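PDB 1XYG: probable N-acetyl-gamma-glutamyl-phosphate reductase, chloroplastic from Arabidopsis thaliana, which probably catalyses the NADPH-dependent reductive step of arginine biosynthesis that interconverts N-acetyl-gamma-glutamyl phosphate and N-acetylglutamate semialdehyde. Local coordinates for residues 77-80 with 81-84; 276-279 with 280-283; 328-332 with 333-337. One frame throughout, in Å; residues are numbered along the deposited sequence.

Interaction 1. Residues 77-80 with 81-84; sequences DADF and STVD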
# COMPACT_ATOMS: atom_id res chain seq x y z
N ASP A 77 18.62 -35.35 4.79
CA ASP A 77 20.08 -35.37 4.74
C ASP A 77 20.77 -34.53 5.83
O ASP A 77 21.99 -34.39 5.81
CB ASP A 77 20.58 -34.89 3.37
CG ASP A 77 20.14 -35.80 2.24
OD1 ASP A 77 20.11 -37.03 2.44
OD2 ASP A 77 19.84 -35.29 1.14
N ALA A 78 19.99 -34.00 6.76
CA ALA A 78 20.54 -33.17 7.83
C ALA A 78 21.00 -33.98 9.03
O ALA A 78 20.28 -34.86 9.50
CB ALA A 78 19.52 -32.15 8.27
N ASP A 79 22.21 -33.68 9.52
CA ASP A 79 22.76 -34.36 10.69
C ASP A 79 22.56 -33.46 11.91
O ASP A 79 23.27 -32.47 12.10
CB ASP A 79 24.26 -34.63 10.50
CG ASP A 79 24.80 -35.60 11.53
OD1 ASP A 79 24.54 -35.40 12.74
OD2 ASP A 79 25.47 -36.58 11.14
N PHE A 80 21.59 -33.83 12.75
CA PHE A 80 21.26 -33.05 13.93
C PHE A 80 22.16 -33.19 15.15
O PHE A 80 21.94 -32.52 16.16
CB PHE A 80 19.80 -33.31 14.30
CG PHE A 80 18.84 -32.74 13.30
CD1 PHE A 80 18.65 -31.36 13.20
CD2 PHE A 80 18.17 -33.57 12.40
CE1 PHE A 80 17.83 -30.82 12.23
CE2 PHE A 80 17.35 -33.03 11.42
CZ PHE A 80 17.18 -31.66 11.33
N SER A 81 23.18 -34.04 15.06
CA SER A 81 24.11 -34.20 16.16
C SER A 81 25.13 -33.08 16.00
O SER A 81 26.03 -32.89 16.82
CB SER A 81 24.81 -35.57 16.09
OG SER A 81 25.69 -35.65 14.98
N THR A 82 24.95 -32.32 14.93
CA THR A 82 25.82 -31.20 14.59
C THR A 82 25.35 -29.86 15.18
O THR A 82 26.00 -28.84 14.98
CB THR A 82 25.91 -31.06 13.06
OG1 THR A 82 26.21 -32.33 12.48
CG2 THR A 82 26.99 -30.06 12.67
N VAL A 83 24.21 -29.86 15.88
CA VAL A 83 23.69 -28.63 16.46
C VAL A 83 23.32 -28.78 17.93
O VAL A 83 23.11 -29.89 18.41
CB VAL A 83 22.46 -28.10 15.68
CG1 VAL A 83 22.88 -27.65 14.29
CG2 VAL A 83 21.41 -29.19 15.57
N ASP A 84 23.25 -27.65 18.64
CA ASP A 84 22.93 -27.64 20.06
C ASP A 84 21.45 -27.42 20.34
O ASP A 84 20.88 -28.04 21.24
CB ASP A 84 23.75 -26.55 20.76
CG ASP A 84 25.23 -26.69 20.51
OD1 ASP A 84 25.81 -27.72 20.93
OD2 ASP A 84 25.83 -25.79 19.90
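Between Asp79 and Thr82 the chain doubles back in a beta turn, with Phe80 and Ser81 at its corners and a bond of 3.3 Å from Thr82 N to Asp79 O closing it. An Asx turn is superposed on it: the carboxylate of Asp79 bends over the same corner and OD1 takes the N-H of Ser81 at 3.0 Å, nearly along its own C-O axis. The carboxylate can do this because its CG lies anti to the backbone N (chi1 -167°), swung beside the carbonyl and so over the advancing chain. A second donor meets that oxygen: Ser81 OG approaches Asp79 OD1 on the syn side, somewhat out of the carboxylate plane, at a short 2.5 Å. Two bonds from one residue thus fix the rotation of the aspartate. Its backbone oxygen is gripped twice as well, since Thr82 OG1 stands beside its own N (chi1 -50°) and reaches Asp79 O at 3.0 Å from the same face of the carbonyl plane as the amide. A valine in place of Thr82 would probably leave Asp79 O to the longer amide bond within this turn and make the turn easier to open. On the apolar side, Val83 CG2 meets the edge of the Phe80 ring, 4.2 Å from CD1. That side faces the Rossmann-type sheet: Phe80 lies on Leu22 of strand 17-22 and on Leu102 and Pro103 of a loop, Val83 rests on Thr45 and Leu46 of strand 42-47, and Asp84, bonded to Arg18, leads into strand 85-88.

Interaction 2. Residues 276-279 with 280-283; sequences LKTS and YEDE
Tyr280 turns its CG anti to its own carbonyl carbon (chi1 -64°), which lays the ring back against the last turn of helix 269-280. Ser279 CB, its OG hydrogen-bonded to Gln275 O one turn back in the same helix, then lies over one face of the ring, Glu283 CG comes in at its edge in the ring plane, and Tyr280 CD2 passes 3.7 Å from Leu276 O. The next residue takes a different course. Glu281 holds CG between its backbone N and carbonyl carbon (chi1 69°) and is extended from there, running alongside Thr278 in the same direction, with OE2 4.2 Å from Thr278 CG2. Tyr280 N donates to Leu276 O at 3.1 Å; a type I turn from Tyr280 to Glu283 follows, closed by Glu283 N on Tyr280 O at 3.0 Å. Leu276 CD2 and Tyr280 CE2, 4.4 Å apart, form the apolar side, facing strand 286-288. Two polar ends look elsewhere: Tyr280 OH bonds to Leu170 O of helix 163-177, and Glu283 forms a salt bridge with Arg149. The helix end is thus held from its buried side. On the exposed side Glu281 OE2 lies 3.3 Å from Thr278 O, two acceptors facing each other, a mildly unfavourable approach that may raise the pKa of this carboxylate a little.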
# COMPACT_ATOMS: atom_id res chain seq x y z
N LEU A 276 -3.19 -4.98 34.81
CA LEU A 276 -2.29 -5.16 33.69
C LEU A 276 -0.98 -4.42 33.92
O LEU A 276 0.10 -4.94 33.65
CB LEU A 276 -2.94 -4.68 32.40
CG LEU A 276 -4.07 -5.56 31.86
CD1 LEU A 276 -4.63 -4.98 30.56
CD2 LEU A 276 -3.55 -6.98 31.63
N LYS A 277 -1.09 -3.19 34.43
CA LYS A 277 0.10 -2.39 34.68
C LYS A 277 0.99 -3.09 35.70
O LYS A 277 2.22 -3.11 35.56
CB LYS A 277 -0.28 -1.00 35.18
CG LYS A 277 0.87 -0.02 35.07
CD LYS A 277 0.46 1.39 35.36
CE LYS A 277 0.12 1.58 36.82
NZ LYS A 277 -0.25 2.99 37.08
N THR A 278 0.37 -3.68 36.71
CA THR A 278 1.11 -4.40 37.74
C THR A 278 1.72 -5.70 37.22
O THR A 278 2.89 -6.00 37.46
CB THR A 278 0.20 -4.74 38.95
OG1 THR A 278 -0.17 -3.53 39.63
CG2 THR A 278 0.93 -5.66 39.93
N SER A 279 0.93 -6.48 36.49
CA SER A 279 1.40 -7.76 35.95
C SER A 279 2.57 -7.66 34.97
O SER A 279 3.36 -8.60 34.86
CB SER A 279 0.25 -8.50 35.26
OG SER A 279 -0.80 -8.78 36.16
N TYR A 280 2.68 -6.53 34.27
CA TYR A 280 3.73 -6.36 33.27
C TYR A 280 4.68 -5.17 33.47
O TYR A 280 5.46 -4.84 32.57
CB TYR A 280 3.10 -6.24 31.88
CG TYR A 280 2.38 -7.50 31.44
CD1 TYR A 280 3.05 -8.72 31.41
CD2 TYR A 280 1.03 -7.47 31.06
CE1 TYR A 280 2.41 -9.89 31.02
CE2 TYR A 280 0.38 -8.64 30.66
CZ TYR A 280 1.07 -9.85 30.65
OH TYR A 280 0.46 -11.02 30.27
N GLU A 281 4.62 -4.55 34.64
CA GLU A 281 5.46 -3.39 34.93
C GLU A 281 6.96 -3.57 34.69
O GLU A 281 7.63 -2.64 34.24
CB GLU A 281 5.23 -2.94 36.37
CG GLU A 281 5.78 -3.91 37.37
CD GLU A 281 5.38 -3.55 38.77
OE1 GLU A 281 5.54 -2.37 39.15
OE2 GLU A 281 4.91 -4.45 39.50
N ASP A 282 7.49 -4.75 34.98
CA ASP A 282 8.92 -4.99 34.77
C ASP A 282 9.22 -5.83 33.53
O ASP A 282 10.33 -6.33 33.36
CB ASP A 282 9.53 -5.65 36.00
CG ASP A 282 9.50 -4.76 37.22
OD1 ASP A 282 10.00 -3.62 37.12
OD2 ASP A 282 8.97 -5.19 38.26
N GLU A 283 8.23 -5.97 32.66
CA GLU A 283 8.39 -6.75 31.45
C GLU A 283 8.85 -5.88 30.30
O GLU A 283 8.19 -4.90 29.94
CB GLU A 283 7.07 -7.44 31.09
CG GLU A 283 6.66 -8.49 32.11
CD GLU A 283 7.54 -9.73 32.06
OE1 GLU A 283 8.52 -9.76 31.29
OE2 GLU A 283 7.23 -10.70 32.80

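Interaction 3. Residues 328-332 with 333-337; sequences LVKGA and SGQAL
The carboxamide of Gln335 is met off its plane by Lys330, whose NZ donates to OE1 at 2.8 Å from 48° above the carbonyl plane, while its NE2 is bonded to Thr166 OG1. Lys330 O lies 3.6 Å from Gln335 NE2. The motif that brings the two residues together is a wide pi-type turn at the start of helix 329-343, the helix that follows the last strand of the mixed sheet. Val329 O stands at its centre: Ala332 N and Gln335 N reach it from opposite faces of its carbonyl plane, the latter at 3.1 Å, and Gly334 N adds a weak bond. A further weak bond joins Ser333 N to Leu328 O. The widened turn draws Val329 close to Gly334, whose bare CA lets CG1 of the valine approach to 3.7 Å from Gly334 CA. Lys330 reaches Gln335 with CG anti to the backbone N and a bend at chi2 (57°). Its NZ is also paired with Glu146 in a salt bridge and with Gln338 OE1, so three acceptors share the buried ammonium. Leu328 packs on Pro359 of the second subunit, and Ser333 OG is bonded to Thr28 O of helix 27-37, so the turn packs on that helix. It probably borders the catalytic site: about 6 Å separates the side chain of Ala332 from that of Cys163, the residue assigned as the active site by similarity. Ala332 O, which takes a bond from Asn160 ND2, receives Ala336 N in its carbonyl plane at 3.0 Å.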
# COMPACT_ATOMS: atom_id res chain seq x y z
N LEU A 328 5.07 -11.41 12.89
CA LEU A 328 6.24 -12.22 12.58
C LEU A 328 7.28 -12.28 13.70
O LEU A 328 8.10 -13.20 13.74
CB LEU A 328 6.92 -11.70 11.30
CG LEU A 328 6.16 -11.91 9.98
CD1 LEU A 328 6.91 -11.29 8.81
CD2 LEU A 328 5.96 -13.40 9.77
N VAL A 329 7.27 -11.30 14.60
CA VAL A 329 8.26 -11.27 15.67
C VAL A 329 7.70 -11.80 16.98
O VAL A 329 7.85 -12.98 17.28
CB VAL A 329 8.83 -9.83 15.86
CG1 VAL A 329 10.13 -9.88 16.67
CG2 VAL A 329 9.12 -9.21 14.51
N LYS A 330 7.06 -10.95 17.77
CA LYS A 330 6.50 -11.44 19.03
C LYS A 330 5.40 -12.46 18.73
O LYS A 330 5.06 -13.29 19.58
CB LYS A 330 5.94 -10.28 19.87
CG LYS A 330 5.32 -10.71 21.20
CD LYS A 330 6.31 -11.49 22.07
CE LYS A 330 5.70 -11.83 23.43
NZ LYS A 330 6.60 -12.64 24.32
N GLY A 331 4.87 -12.41 17.52
CA GLY A 331 3.83 -13.34 17.12
C GLY A 331 4.40 -14.66 16.61
O GLY A 331 3.66 -15.61 16.38
N ALA A 332 5.72 -14.71 16.43
CA ALA A 332 6.35 -15.93 15.95
C ALA A 332 7.83 -16.11 16.31
O ALA A 332 8.16 -16.50 17.42
CB ALA A 332 6.18 -16.03 14.43
N SER A 333 8.71 -15.81 15.35
CA SER A 333 10.13 -15.99 15.53
C SER A 333 10.78 -15.22 16.68
O SER A 333 11.75 -15.70 17.28
CB SER A 333 10.84 -15.68 14.21
OG SER A 333 10.39 -16.56 13.19
N GLY A 334 10.25 -14.04 16.99
CA GLY A 334 10.80 -13.27 18.09
C GLY A 334 10.56 -13.98 19.41
O GLY A 334 11.46 -14.11 20.23
N GLN A 335 9.33 -14.45 19.61
CA GLN A 335 9.01 -15.16 20.84
C GLN A 335 9.77 -16.49 20.89
O GLN A 335 10.20 -16.92 21.96
CB GLN A 335 7.50 -15.42 20.93
CG GLN A 335 7.08 -16.14 22.19
CD GLN A 335 5.70 -15.74 22.65
OE1 GLN A 335 5.53 -15.16 23.73
NE2 GLN A 335 4.69 -16.02 21.82
N ALA A 336 9.94 -17.12 19.74
CA ALA A 336 10.66 -18.39 19.66
C ALA A 336 12.08 -18.20 20.22
O ALA A 336 12.56 -19.01 21.02
CB ALA A 336 10.72 -18.88 18.22
N LEU A 337 12.73 -17.12 19.79
CA LEU A 337 14.08 -16.82 20.24
C LEU A 337 14.05 -16.44 21.72
O LEU A 337 14.95 -16.80 22.48
CB LEU A 337 14.68 -15.69 19.42
CG LEU A 337 16.10 -15.25 19.81
CD1 LEU A 337 17.04 -16.44 19.77
CD2 LEU A 337 16.58 -14.16 18.86

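How the interactions relate
Along the chain the three contacts come in series, each a local reversal or helix turn; none nests within or crosses another. Interaction 1 closes the loop before strand 85-88 of the parallel sheet. Interaction 2, whose centre is about 40 Å from that of interaction 1, ends helix 269-280 and turns the chain toward strand 286-288 of the mixed sheet. Interaction 3 starts helix 329-343 after strand 318-325 and lies in space between interactions 1 and 2, its centre about 23 Å and 20 Å from theirs. Its Ala336 and Leu337 touch Phe87 on strand 85-88, the strand that interaction 1 leads into. Helix 145-153 touches both interactions 2 and 3, through Glu146.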